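Local coordinates for protein amidohydrolase (Thermotoga maritima, PDB 3OOQ) that is a TIM-barrel hydrolase of the amidohydrolase family that may act as an allantoinase, at residues Asp25-Val28 with Val33-Val36; Val60-His65 with Pro222-Ala227; Lys191-Ala196 with Lys201-Thr206; Asp231-Ala236 with Leu247-Gly252. All coordinates share one frame; numbering follows the deposited sequence.

Contact 1. Residues Asp25-Val28 with Val33-Val36; sequences DVLV and VEKV
Val26 to Val28 pair with Val33 to Val36 as antiparallel strands of a beta hairpin, their short axes 4.6 Å apart at 158°, and the register slips by one residue at a classic beta bulge where Glu34 and Lys35 both face Leu27. Leu27 carries the polar contact: its N donates an almost straight bond to Lys35 O (2.9 Å, 172°), and its O takes two donors, Glu34 N at 2.8 Å and Lys35 N at 3.3 Å. This shared carbonyl absorbs the extra residue without breaking the pairing. On the Leu27 face, the leucine side chain runs alongside that of Glu34, pointing the same way, and its CD2 methyl lies 3.8 Å from Glu34 OE1. The Glu34 chain, extended with chi1 at -164°, runs past this methyl, and its OE1 makes a salt bridge with Lys6 and a hydrogen bond with Ser29. Leu27 CB also touches Lys35 CB, while the lysine's amino end leads away. The other face holds Val26, Val28, Val33 and Val36; here Val26 CG1 meets Val33 CG1 at 4.1 Å, methyl against methyl. Strand 32-37 is one of the two edge strands of this four-stranded mixed sheet within the chain, and strand 24-29 lies between it and strand 7-10, whose Leu8 and Phe9 pack on Leu27 and Val28.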
loop_
_atom_site.group_PDB
_atom_site.type_symbol
_atom_site.label_atom_id
_atom_site.label_comp_id
_atom_site.label_asym_id
_atom_site.label_seq_id
_atom_site.Cartn_x
_atom_site.Cartn_y
_atom_site.Cartn_z
ATOM N N ASP F 25 -59.227 -33.062 9.967
ATOM C CA ASP F 25 -58.729 -33.476 8.663
ATOM C C ASP F 25 -58.454 -32.286 7.756
ATOM O O ASP F 25 -59.024 -31.188 7.927
ATOM C CB ASP F 25 -59.740 -34.393 7.958
ATOM C CG ASP F 25 -60.259 -35.518 8.847
ATOM O OD1 ASP F 25 -59.492 -36.069 9.662
ATOM O OD2 ASP F 25 -61.456 -35.864 8.720
ATOM N N VAL F 26 -57.587 -32.520 6.775
ATOM C CA VAL F 26 -57.280 -31.519 5.775
ATOM C C VAL F 26 -57.229 -32.237 4.432
ATOM O O VAL F 26 -56.508 -33.218 4.273
ATOM C CB VAL F 26 -55.927 -30.796 6.093
ATOM C CG1 VAL F 26 -55.508 -29.869 4.962
ATOM C CG2 VAL F 26 -56.007 -30.042 7.422
ATOM N N LEU F 27 -57.998 -31.737 3.477
ATOM C CA LEU F 27 -58.037 -32.291 2.122
ATOM C C LEU F 27 -57.320 -31.347 1.179
ATOM O O LEU F 27 -57.584 -30.131 1.170
ATOM C CB LEU F 27 -59.484 -32.491 1.643
ATOM C CG LEU F 27 -59.731 -32.932 0.191
ATOM C CD1 LEU F 27 -59.217 -34.338 -0.068
ATOM C CD2 LEU F 27 -61.223 -32.852 -0.171
ATOM N N VAL F 28 -56.431 -31.926 0.380
ATOM C CA VAL F 28 -55.589 -31.194 -0.536
ATOM C C VAL F 28 -55.899 -31.685 -1.933
ATOM O O VAL F 28 -56.015 -32.903 -2.155
ATOM C CB VAL F 28 -54.083 -31.467 -0.221
ATOM C CG1 VAL F 28 -53.161 -30.973 -1.343
ATOM C CG2 VAL F 28 -53.691 -30.850 1.103
ATOM N N VAL F 33 -55.102 -26.260 -0.363
ATOM C CA VAL F 33 -55.985 -26.753 0.674
ATOM C C VAL F 33 -57.403 -26.598 0.126
ATOM O O VAL F 33 -57.831 -25.490 -0.185
ATOM C CB VAL F 33 -55.824 -25.961 2.005
ATOM C CG1 VAL F 33 -56.814 -26.449 3.052
ATOM C CG2 VAL F 33 -54.402 -26.079 2.529
ATOM N N GLU F 34 -58.099 -27.717 -0.045
ATOM C CA GLU F 34 -59.488 -27.700 -0.512
ATOM C C GLU F 34 -60.480 -27.581 0.654
ATOM O O GLU F 34 -61.399 -26.756 0.602
ATOM C CB GLU F 34 -59.805 -28.941 -1.375
ATOM C CG GLU F 34 -61.108 -28.779 -2.199
ATOM C CD GLU F 34 -61.654 -30.086 -2.798
ATOM O OE1 GLU F 34 -60.874 -30.876 -3.385
ATOM O OE2 GLU F 34 -62.883 -30.307 -2.713
ATOM N N LYS F 35 -60.304 -28.404 1.690
ATOM C CA LYS F 35 -61.229 -28.444 2.825
ATOM C C LYS F 35 -60.469 -28.610 4.127
ATOM O O LYS F 35 -59.466 -29.310 4.173
ATOM C CB LYS F 35 -62.232 -29.605 2.694
ATOM C CG LYS F 35 -63.377 -29.387 1.723
ATOM C CD LYS F 35 -64.332 -30.600 1.718
ATOM C CE LYS F 35 -65.088 -30.726 0.396
ATOM N NZ LYS F 35 -66.176 -31.737 0.489
ATOM N N VAL F 36 -60.980 -27.985 5.182
ATOM C CA VAL F 36 -60.409 -28.064 6.525
ATOM C C VAL F 36 -61.524 -28.299 7.535
ATOM O O VAL F 36 -62.509 -27.550 7.574
ATOM C CB VAL F 36 -59.685 -26.755 6.910
ATOM C CG1 VAL F 36 -59.189 -26.801 8.363
ATOM C CG2 VAL F 36 -58.526 -26.477 5.958
#

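Contact 2. Residues Val60-His65 with Pro222-Ala227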
loop_
_atom_site.group_PDB
_atom_site.type_symbol
_atom_site.label_atom_id
_atom_site.label_comp_id
_atom_site.label_asym_id
_atom_site.label_seq_id
_atom_site.Cartn_x
_atom_site.Cartn_y
_atom_site.Cartn_z
ATOM N N VAL F 60 -42.769 -19.196 7.446
ATOM C CA VAL F 60 -42.478 -18.211 6.431
ATOM C C VAL F 60 -41.525 -17.205 7.053
ATOM O O VAL F 60 -41.882 -16.509 7.999
ATOM C CB VAL F 60 -43.777 -17.503 5.948
ATOM C CG1 VAL F 60 -43.484 -16.498 4.856
ATOM C CG2 VAL F 60 -44.840 -18.532 5.483
ATOM N N ASP F 61 -40.302 -17.153 6.546
ATOM C CA ASP F 61 -39.353 -16.177 7.056
ATOM C C ASP F 61 -39.317 -14.963 6.153
ATOM O O ASP F 61 -38.896 -15.050 4.994
ATOM C CB ASP F 61 -37.949 -16.764 7.187
ATOM C CG ASP F 61 -37.072 -15.944 8.107
ATOM O OD1 ASP F 61 -37.006 -14.713 7.938
ATOM O OD2 ASP F 61 -36.451 -16.525 9.015
ATOM N N ALA F 62 -39.756 -13.833 6.689
ATOM C CA ALA F 62 -39.875 -12.626 5.882
ATOM C C ALA F 62 -38.540 -11.937 5.492
ATOM O O ALA F 62 -38.550 -10.993 4.728
ATOM C CB ALA F 62 -40.800 -11.644 6.563
ATOM N N HIS F 63 -37.398 -12.429 5.978
ATOM C CA HIS F 63 -36.107 -11.779 5.673
ATOM C C HIS F 63 -34.971 -12.771 5.852
ATOM O O HIS F 63 -34.622 -13.124 6.977
ATOM C CB HIS F 63 -35.891 -10.549 6.568
ATOM C CG HIS F 63 -34.694 -9.723 6.198
ATOM N ND1 HIS F 63 -33.396 -10.164 6.377
ATOM C CD2 HIS F 63 -34.598 -8.488 5.646
ATOM C CE1 HIS F 63 -32.555 -9.229 5.975
ATOM N NE2 HIS F 63 -33.255 -8.205 5.521
ATOM N N SER F 64 -34.382 -13.206 4.740
ATOM C CA SER F 64 -33.408 -14.291 4.803
ATOM C C SER F 64 -32.287 -14.157 3.785
ATOM O O SER F 64 -32.475 -13.595 2.700
ATOM C CB SER F 64 -34.117 -15.631 4.561
ATOM O OG SER F 64 -33.322 -16.699 5.027
ATOM N N HIS F 65 -31.142 -14.740 4.114
ATOM C CA HIS F 65 -30.071 -14.862 3.138
ATOM C C HIS F 65 -29.743 -16.318 2.795
ATOM O O HIS F 65 -28.733 -16.590 2.175
ATOM C CB HIS F 65 -28.840 -14.070 3.586
ATOM C CG HIS F 65 -29.173 -12.709 4.118
ATOM N ND1 HIS F 65 -29.656 -11.695 3.317
ATOM C CD2 HIS F 65 -29.134 -12.207 5.377
ATOM C CE1 HIS F 65 -29.872 -10.618 4.051
ATOM N NE2 HIS F 65 -29.565 -10.899 5.306
ATOM N N PRO F 222 -42.636 -2.627 -1.757
ATOM C CA PRO F 222 -42.161 -1.830 -0.637
ATOM C C PRO F 222 -40.630 -1.690 -0.581
ATOM O O PRO F 222 -39.901 -2.536 -1.105
ATOM C CB PRO F 222 -42.609 -2.641 0.583
ATOM C CG PRO F 222 -42.636 -4.073 0.087
ATOM C CD PRO F 222 -43.078 -3.977 -1.342
ATOM N N ALA F 223 -40.183 -0.627 0.090
ATOM C CA ALA F 223 -38.837 -0.547 0.618
ATOM C C ALA F 223 -38.736 -1.479 1.827
ATOM O O ALA F 223 -39.628 -1.513 2.690
ATOM C CB ALA F 223 -38.509 0.883 1.034
ATOM N N ARG F 224 -37.636 -2.218 1.886
ATOM C CA ARG F 224 -37.346 -3.048 3.027
ATOM C C ARG F 224 -36.134 -2.428 3.708
ATOM O O ARG F 224 -35.013 -2.549 3.209
ATOM C CB ARG F 224 -37.111 -4.496 2.571
ATOM C CG ARG F 224 -38.309 -5.153 1.823
ATOM C CD ARG F 224 -39.573 -5.275 2.701
ATOM N NE ARG F 224 -39.275 -6.083 3.892
ATOM C CZ ARG F 224 -39.500 -7.390 4.012
ATOM N NH1 ARG F 224 -40.087 -8.069 3.034
ATOM N NH2 ARG F 224 -39.130 -8.028 5.117
HETATM N N MSE F 225 -36.363 -1.768 4.846
HETATM C CA MSE F 225 -35.392 -0.831 5.416
HETATM C C MSE F 225 -34.759 -1.304 6.713
HETATM O O MSE F 225 -35.399 -1.294 7.766
HETATM C CB MSE F 225 -36.029 0.553 5.590
HETATM C CG MSE F 225 -36.422 1.136 4.255
HETATM SE SE MSE F 225 -37.399 2.804 4.370
HETATM C CE MSE F 225 -36.034 3.955 3.609
ATOM N N HIS F 226 -33.495 -1.716 6.601
ATOM C CA HIS F 226 -32.696 -2.269 7.701
ATOM C C HIS F 226 -32.343 -1.129 8.660
ATOM O O HIS F 226 -31.678 -0.172 8.248
ATOM C CB HIS F 226 -31.418 -2.927 7.101
ATOM C CG HIS F 226 -30.332 -3.243 8.090
ATOM N ND1 HIS F 226 -29.532 -2.275 8.682
ATOM C CD2 HIS F 226 -29.878 -4.432 8.553
ATOM C CE1 HIS F 226 -28.648 -2.857 9.479
ATOM N NE2 HIS F 226 -28.845 -4.169 9.427
ATOM N N ALA F 227 -32.784 -1.234 9.914
ATOM C CA ALA F 227 -32.477 -0.237 10.946
ATOM C C ALA F 227 -32.596 -0.794 12.353
ATOM O O ALA F 227 -33.565 -1.483 12.674
ATOM C CB ALA F 227 -33.379 1.013 10.813
#
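The backbones of Ala62-His63 and Arg224 stay well apart, with His63 CA and Arg224 CA 9.2 Å from each other, so the contact depends on the long arginine side chain reaching from strand 223-227 to the corner that follows Val60 and Asp61. Arg224 bends at both chi2 and chi3 (-63° and -59°), which carries its guanidinium to the carbonyl of Ala62. NH2 donates to Ala62 O at 3.0 Å with an angle of 145° at the hydrogen; it sits above the carbonyl plane, not on a lone pair, while the oxygen lies at the guanidinium edge, somewhat tilted from its plane. The same NH2 passes 4.2 Å from Ala62 CB. The corner is shaped by an Asx turn, in which His63 N donates to Asp61 OD1 at 3.0 Å through the oxygen's anti lone pair. Both segments belong to the TIM-barrel amidohydrolase domain, where the His-X-His sequence of residues 63-65 on the first barrel strand resembles the metal-binding motif of the family. His63 turns its CB toward the arginine, and its NE2 is hydrogen-bonded with Lys151 NZ. Arg224 NE forms a salt bridge with Glu250, so the guanidinium has partners on two different nitrogens. A leucine in place of Arg224 would probably leave Ala62 O without this donor and the Glu250 carboxylate without its opposite charge. Around the arginine, Met116 of strand 112-117 packs against its side chain.

Contact 3. Residues Lys191-Ala196 with Lys201-Thr206; sequences KKKELA and KEFTET
Phe203 packs against the last turns of a long helix in this surface contact, far from the centre of the chain, where the loop between helices 172-198 and 208-217 folds back on segment 191-196. Lys193 CG sits over one ring face, 3.6 Å from the centroid of Phe203 and only 8° off the ring normal, a clear CH-pi contact. The lysine side chain crosses the aromatic one at about a right angle, and its CE also comes within 4.1 Å of Phe203 CD2. A chi1 of -170° swings the Phe203 ring out from the loop and against the helix. The opposite ring face is covered by the backbone N of Glu205, 3.8 Å above the plane, so the ring is held between helix and loop. Two further helix residues approach it obliquely: Lys192 through CB, 4.1 Å from Phe203 CE1, and Ala196 through CB, 4.3 Å from Phe203 CD1. Tyr189, a turn earlier on the helix, meets Phe203 edge-to-face. Of the charged ends, Lys193 NZ makes salt bridges with Glu211 and Glu214 of helix 208-217, whereas Lys192 NZ and Glu205 OE2, of opposite charge, lie 4.4 Å apart, beyond a salt bridge. Glu202 forms a salt bridge with Lys191 of a second subunit, and Thr206 O accepts a hydrogen bond from Asn188 ND2 of that subunit. This is a turn between consecutive helices in which an aromatic residue of the connecting loop packs back on the preceding helix, at a subunit interface.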
loop_
_atom_site.group_PDB
_atom_site.type_symbol
_atom_site.label_atom_id
_atom_site.label_comp_id
_atom_site.label_asym_id
_atom_site.label_seq_id
_atom_site.Cartn_x
_atom_site.Cartn_y
_atom_site.Cartn_z
ATOM N N LYS F 191 -39.988 12.011 -14.661
ATOM C CA LYS F 191 -40.403 13.226 -15.349
ATOM C C LYS F 191 -39.892 13.239 -16.786
ATOM O O LYS F 191 -40.594 13.703 -17.682
ATOM C CB LYS F 191 -39.951 14.480 -14.602
ATOM C CG LYS F 191 -40.567 14.591 -13.220
ATOM C CD LYS F 191 -39.982 15.722 -12.409
ATOM C CE LYS F 191 -40.549 15.685 -11.008
ATOM N NZ LYS F 191 -39.887 16.696 -10.147
ATOM N N LYS F 192 -38.689 12.711 -17.008
ATOM C CA LYS F 192 -38.176 12.569 -18.375
ATOM C C LYS F 192 -39.052 11.632 -19.206
ATOM O O LYS F 192 -39.334 11.915 -20.369
ATOM C CB LYS F 192 -36.721 12.095 -18.387
ATOM C CG LYS F 192 -35.725 13.159 -17.965
ATOM C CD LYS F 192 -34.322 12.575 -17.925
ATOM C CE LYS F 192 -33.343 13.484 -17.195
ATOM N NZ LYS F 192 -32.151 12.685 -16.720
ATOM N N LYS F 193 -39.495 10.536 -18.590
ATOM C CA LYS F 193 -40.386 9.572 -19.247
ATOM C C LYS F 193 -41.733 10.175 -19.588
ATOM O O LYS F 193 -42.297 9.891 -20.649
ATOM C CB LYS F 193 -40.622 8.365 -18.356
ATOM C CG LYS F 193 -39.594 7.277 -18.485
ATOM C CD LYS F 193 -39.796 6.319 -17.352
ATOM C CE LYS F 193 -39.489 4.923 -17.750
ATOM N NZ LYS F 193 -40.208 3.998 -16.845
ATOM N N GLU F 194 -42.258 10.988 -18.680
ATOM C CA GLU F 194 -43.541 11.632 -18.916
ATOM C C GLU F 194 -43.392 12.728 -19.980
ATOM O O GLU F 194 -44.264 12.888 -20.828
ATOM C CB GLU F 194 -44.177 12.115 -17.592
ATOM C CG GLU F 194 -44.869 10.958 -16.793
ATOM C CD GLU F 194 -45.118 11.257 -15.293
ATOM O OE1 GLU F 194 -44.915 10.333 -14.458
ATOM O OE2 GLU F 194 -45.510 12.402 -14.946
ATOM N N LEU F 195 -42.266 13.439 -19.974
ATOM C CA LEU F 195 -41.972 14.436 -21.010
ATOM C C LEU F 195 -41.796 13.795 -22.394
ATOM O O LEU F 195 -42.038 14.441 -23.408
ATOM C CB LEU F 195 -40.743 15.284 -20.635
ATOM C CG LEU F 195 -40.195 16.380 -21.576
ATOM C CD1 LEU F 195 -41.210 17.486 -21.815
ATOM C CD2 LEU F 195 -38.904 16.975 -21.034
ATOM N N ALA F 196 -41.383 12.528 -22.427
ATOM C CA ALA F 196 -41.289 11.762 -23.671
ATOM C C ALA F 196 -42.643 11.190 -24.092
ATOM O O ALA F 196 -42.999 11.234 -25.269
ATOM C CB ALA F 196 -40.268 10.647 -23.535
ATOM N N LYS F 201 -42.267 10.888 -28.803
ATOM C CA LYS F 201 -40.963 10.218 -28.868
ATOM C C LYS F 201 -40.775 9.015 -27.946
ATOM O O LYS F 201 -41.196 9.026 -26.789
ATOM C CB LYS F 201 -39.845 11.241 -28.641
ATOM C CG LYS F 201 -39.940 12.462 -29.549
ATOM C CD LYS F 201 -38.756 13.383 -29.349
ATOM C CE LYS F 201 -39.016 14.765 -29.936
ATOM N NZ LYS F 201 -37.945 15.733 -29.547
ATOM N N GLU F 202 -40.138 7.975 -28.481
ATOM C CA GLU F 202 -39.760 6.805 -27.698
ATOM C C GLU F 202 -38.692 7.189 -26.655
ATOM O O GLU F 202 -37.755 7.930 -26.962
ATOM C CB GLU F 202 -39.244 5.684 -28.613
ATOM C CG GLU F 202 -39.139 4.336 -27.912
ATOM C CD GLU F 202 -38.692 3.201 -28.818
ATOM O OE1 GLU F 202 -38.181 3.461 -29.930
ATOM O OE2 GLU F 202 -38.845 2.030 -28.409
ATOM N N PHE F 203 -38.858 6.700 -25.425
ATOM C CA PHE F 203 -37.864 6.910 -24.364
ATOM C C PHE F 203 -36.600 6.100 -24.663
ATOM O O PHE F 203 -36.673 4.891 -24.885
ATOM C CB PHE F 203 -38.438 6.517 -23.002
ATOM C CG PHE F 203 -37.571 6.925 -21.833
ATOM C CD1 PHE F 203 -37.242 8.266 -21.622
ATOM C CD2 PHE F 203 -37.089 5.966 -20.936
ATOM C CE1 PHE F 203 -36.437 8.646 -20.533
ATOM C CE2 PHE F 203 -36.296 6.340 -19.840
ATOM C CZ PHE F 203 -35.966 7.678 -19.643
ATOM N N THR F 204 -35.450 6.767 -24.689
ATOM C CA THR F 204 -34.199 6.107 -25.067
ATOM C C THR F 204 -33.147 6.136 -23.943
ATOM O O THR F 204 -31.954 5.955 -24.208
ATOM C CB THR F 204 -33.588 6.703 -26.378
ATOM O OG1 THR F 204 -33.117 8.034 -26.140
ATOM C CG2 THR F 204 -34.594 6.709 -27.516
ATOM N N GLU F 205 -33.597 6.357 -22.705
ATOM C CA GLU F 205 -32.700 6.491 -21.547
ATOM C C GLU F 205 -33.098 5.547 -20.399
ATOM O O GLU F 205 -32.971 5.879 -19.225
ATOM C CB GLU F 205 -32.645 7.958 -21.068
ATOM C CG GLU F 205 -31.941 8.943 -22.015
ATOM C CD GLU F 205 -31.997 10.398 -21.506
ATOM O OE1 GLU F 205 -32.853 11.166 -21.991
ATOM O OE2 GLU F 205 -31.200 10.782 -20.613
ATOM N N THR F 206 -33.564 4.356 -20.756
ATOM C CA THR F 206 -33.963 3.349 -19.791
ATOM C C THR F 206 -32.750 2.950 -18.937
ATOM O O THR F 206 -31.658 2.723 -19.460
ATOM C CB THR F 206 -34.570 2.134 -20.512
ATOM O OG1 THR F 206 -35.677 2.578 -21.303
ATOM C CG2 THR F 206 -35.057 1.088 -19.518
#

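Contact 4. Residues Asp231-Ala236 with Leu247-Gly252; sequences DDILTA and LVIEHG
Ile233 and Ala236 are the residues of helix 230-243 that face strand 247-249, the two short axes running nearly antiparallel (173°) and 9.8 Å apart. Ile233 supplies both branches to the interface. Its CG2 methyl meets Ile249 CD1 at 3.6 Å, the two side chains crossing at about a right angle, while CD1 rests 4.0 Å from Gly252 CA. With chi1 at -59°, CG1 is anti to the carbonyl carbon and CG2 anti to the backbone N, which directs the CD1 end to Gly252 and CG2 to Ile249. This is the return half of a beta-alpha-beta unit, strand 223-227, helix 230-243 and strand 247-249, as in a TIM barrel. Cut back to alanine, Ile233 would probably leave a gap beside Ile249 and Gly252, with the Ile249 CD1 methyl missing its closest neighbour on segment 231-236. One turn on, Ala236 CB touches Ile249 CD1 at 4.1 Å and, more distantly, Leu247 CD1 at 4.5 Å. Met225 of the neighbouring strand 223-227 packs on both Ala236 and Leu247.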
loop_
_atom_site.group_PDB
_atom_site.type_symbol
_atom_site.label_atom_id
_atom_site.label_comp_id
_atom_site.label_asym_id
_atom_site.label_seq_id
_atom_site.Cartn_x
_atom_site.Cartn_y
_atom_site.Cartn_z
ATOM N N ASP F 231 -33.340 6.173 16.185
ATOM C CA ASP F 231 -33.189 7.296 15.260
ATOM C C ASP F 231 -33.064 6.875 13.785
ATOM O O ASP F 231 -33.583 7.571 12.912
ATOM C CB ASP F 231 -32.039 8.251 15.667
ATOM C CG ASP F 231 -30.671 7.557 15.736
ATOM O OD1 ASP F 231 -30.595 6.392 16.138
ATOM O OD2 ASP F 231 -29.653 8.182 15.387
ATOM N N ASP F 232 -32.378 5.758 13.521
ATOM C CA ASP F 232 -32.268 5.238 12.146
ATOM C C ASP F 232 -33.602 4.736 11.623
ATOM O O ASP F 232 -33.887 4.905 10.440
ATOM C CB ASP F 232 -31.251 4.103 12.037
ATOM C CG ASP F 232 -29.813 4.583 12.192
ATOM O OD1 ASP F 232 -29.448 5.617 11.588
ATOM O OD2 ASP F 232 -29.081 3.936 12.967
ATOM N N ILE F 233 -34.398 4.094 12.486
ATOM C CA ILE F 233 -35.775 3.703 12.124
ATOM C C ILE F 233 -36.597 4.928 11.728
ATOM O O ILE F 233 -37.281 4.931 10.714
ATOM C CB ILE F 233 -36.490 2.929 13.275
ATOM C CG1 ILE F 233 -35.724 1.653 13.669
ATOM C CG2 ILE F 233 -37.915 2.561 12.874
ATOM C CD1 ILE F 233 -36.072 1.132 15.101
ATOM N N LEU F 234 -36.499 5.990 12.511
ATOM C CA LEU F 234 -37.267 7.218 12.248
ATOM C C LEU F 234 -36.777 7.915 10.977
ATOM O O LEU F 234 -37.573 8.451 10.235
ATOM C CB LEU F 234 -37.207 8.171 13.443
ATOM C CG LEU F 234 -37.892 7.661 14.714
ATOM C CD1 LEU F 234 -37.379 8.442 15.925
ATOM C CD2 LEU F 234 -39.416 7.781 14.606
ATOM N N THR F 235 -35.470 7.869 10.728
ATOM C CA THR F 235 -34.902 8.415 9.482
ATOM C C THR F 235 -35.452 7.649 8.279
ATOM O O THR F 235 -35.847 8.243 7.282
ATOM C CB THR F 235 -33.341 8.327 9.485
ATOM O OG1 THR F 235 -32.830 9.168 10.511
ATOM C CG2 THR F 235 -32.738 8.791 8.149
ATOM N N ALA F 236 -35.462 6.320 8.374
ATOM C CA ALA F 236 -36.035 5.493 7.317
ATOM C C ALA F 236 -37.487 5.920 7.019
ATOM O O ALA F 236 -37.875 6.095 5.854
ATOM C CB ALA F 236 -35.966 4.030 7.715
ATOM N N LEU F 247 -43.031 1.139 3.217
ATOM C CA LEU F 247 -41.869 0.557 3.869
ATOM C C LEU F 247 -42.198 -0.543 4.838
ATOM O O LEU F 247 -43.296 -0.612 5.396
ATOM C CB LEU F 247 -41.007 1.632 4.575
ATOM C CG LEU F 247 -41.329 2.112 6.001
ATOM C CD1 LEU F 247 -40.101 2.581 6.734
ATOM C CD2 LEU F 247 -42.335 3.243 5.960
ATOM N N VAL F 248 -41.202 -1.389 5.041
ATOM C CA VAL F 248 -41.145 -2.333 6.129
ATOM C C VAL F 248 -39.822 -2.044 6.839
ATOM O O VAL F 248 -38.810 -1.775 6.199
ATOM C CB VAL F 248 -41.154 -3.801 5.583
ATOM C CG1 VAL F 248 -41.007 -4.808 6.692
ATOM C CG2 VAL F 248 -42.447 -4.091 4.765
ATOM N N ILE F 249 -39.830 -2.083 8.162
ATOM C CA ILE F 249 -38.596 -1.964 8.929
ATOM C C ILE F 249 -38.028 -3.358 9.193
ATOM O O ILE F 249 -38.757 -4.234 9.682
ATOM C CB ILE F 249 -38.859 -1.259 10.263
ATOM C CG1 ILE F 249 -39.366 0.183 10.046
ATOM C CG2 ILE F 249 -37.619 -1.287 11.132
ATOM C CD1 ILE F 249 -38.270 1.170 9.548
ATOM N N GLU F 250 -36.756 -3.572 8.849
ATOM C CA GLU F 250 -36.082 -4.844 9.108
ATOM C C GLU F 250 -35.283 -4.755 10.400
ATOM O O GLU F 250 -34.582 -3.767 10.633
ATOM C CB GLU F 250 -35.122 -5.230 7.970
ATOM C CG GLU F 250 -35.597 -4.971 6.563
ATOM C CD GLU F 250 -36.942 -5.615 6.257
ATOM O OE1 GLU F 250 -37.750 -4.942 5.588
ATOM O OE2 GLU F 250 -37.195 -6.774 6.691
ATOM N N HIS F 251 -35.371 -5.815 11.205
ATOM C CA HIS F 251 -34.765 -5.916 12.551
ATOM C C HIS F 251 -35.472 -5.013 13.573
ATOM O O HIS F 251 -36.051 -5.515 14.545
ATOM C CB HIS F 251 -33.256 -5.667 12.547
ATOM C CG HIS F 251 -32.535 -6.324 11.412
ATOM N ND1 HIS F 251 -32.403 -7.693 11.306
ATOM C CD2 HIS F 251 -31.901 -5.798 10.334
ATOM C CE1 HIS F 251 -31.723 -7.984 10.207
ATOM N NE2 HIS F 251 -31.401 -6.853 9.603
ATOM N N GLY F 252 -35.408 -3.696 13.364
ATOM C CA GLY F 252 -36.106 -2.736 14.231
ATOM C C GLY F 252 -35.795 -2.962 15.702
ATOM O O GLY F 252 -36.678 -2.915 16.560
#

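In the fold
From the N terminus, contact 1 comes first and closes a short hairpin in the four-stranded sheet, about 25 Å from contact 4 at the nearest atoms and on the opposite side of the chain's centre. Contact 2 then closes a long loop, joining strand 54-64 to strand 223-227 across 156 residues. Contact 3 is nested inside that loop, tying the end of helix 172-198 to the following loop at the periphery, its nearest atoms about 17 Å from contact 2. Contact 4 follows in series and joins helix 230-243 to strand 247-249. Contacts 2 and 4 touch where Met225 N lies 2.8 Å from Val248 O, a probable hydrogen bond between neighbouring parallel strands 223-227 and 247-249.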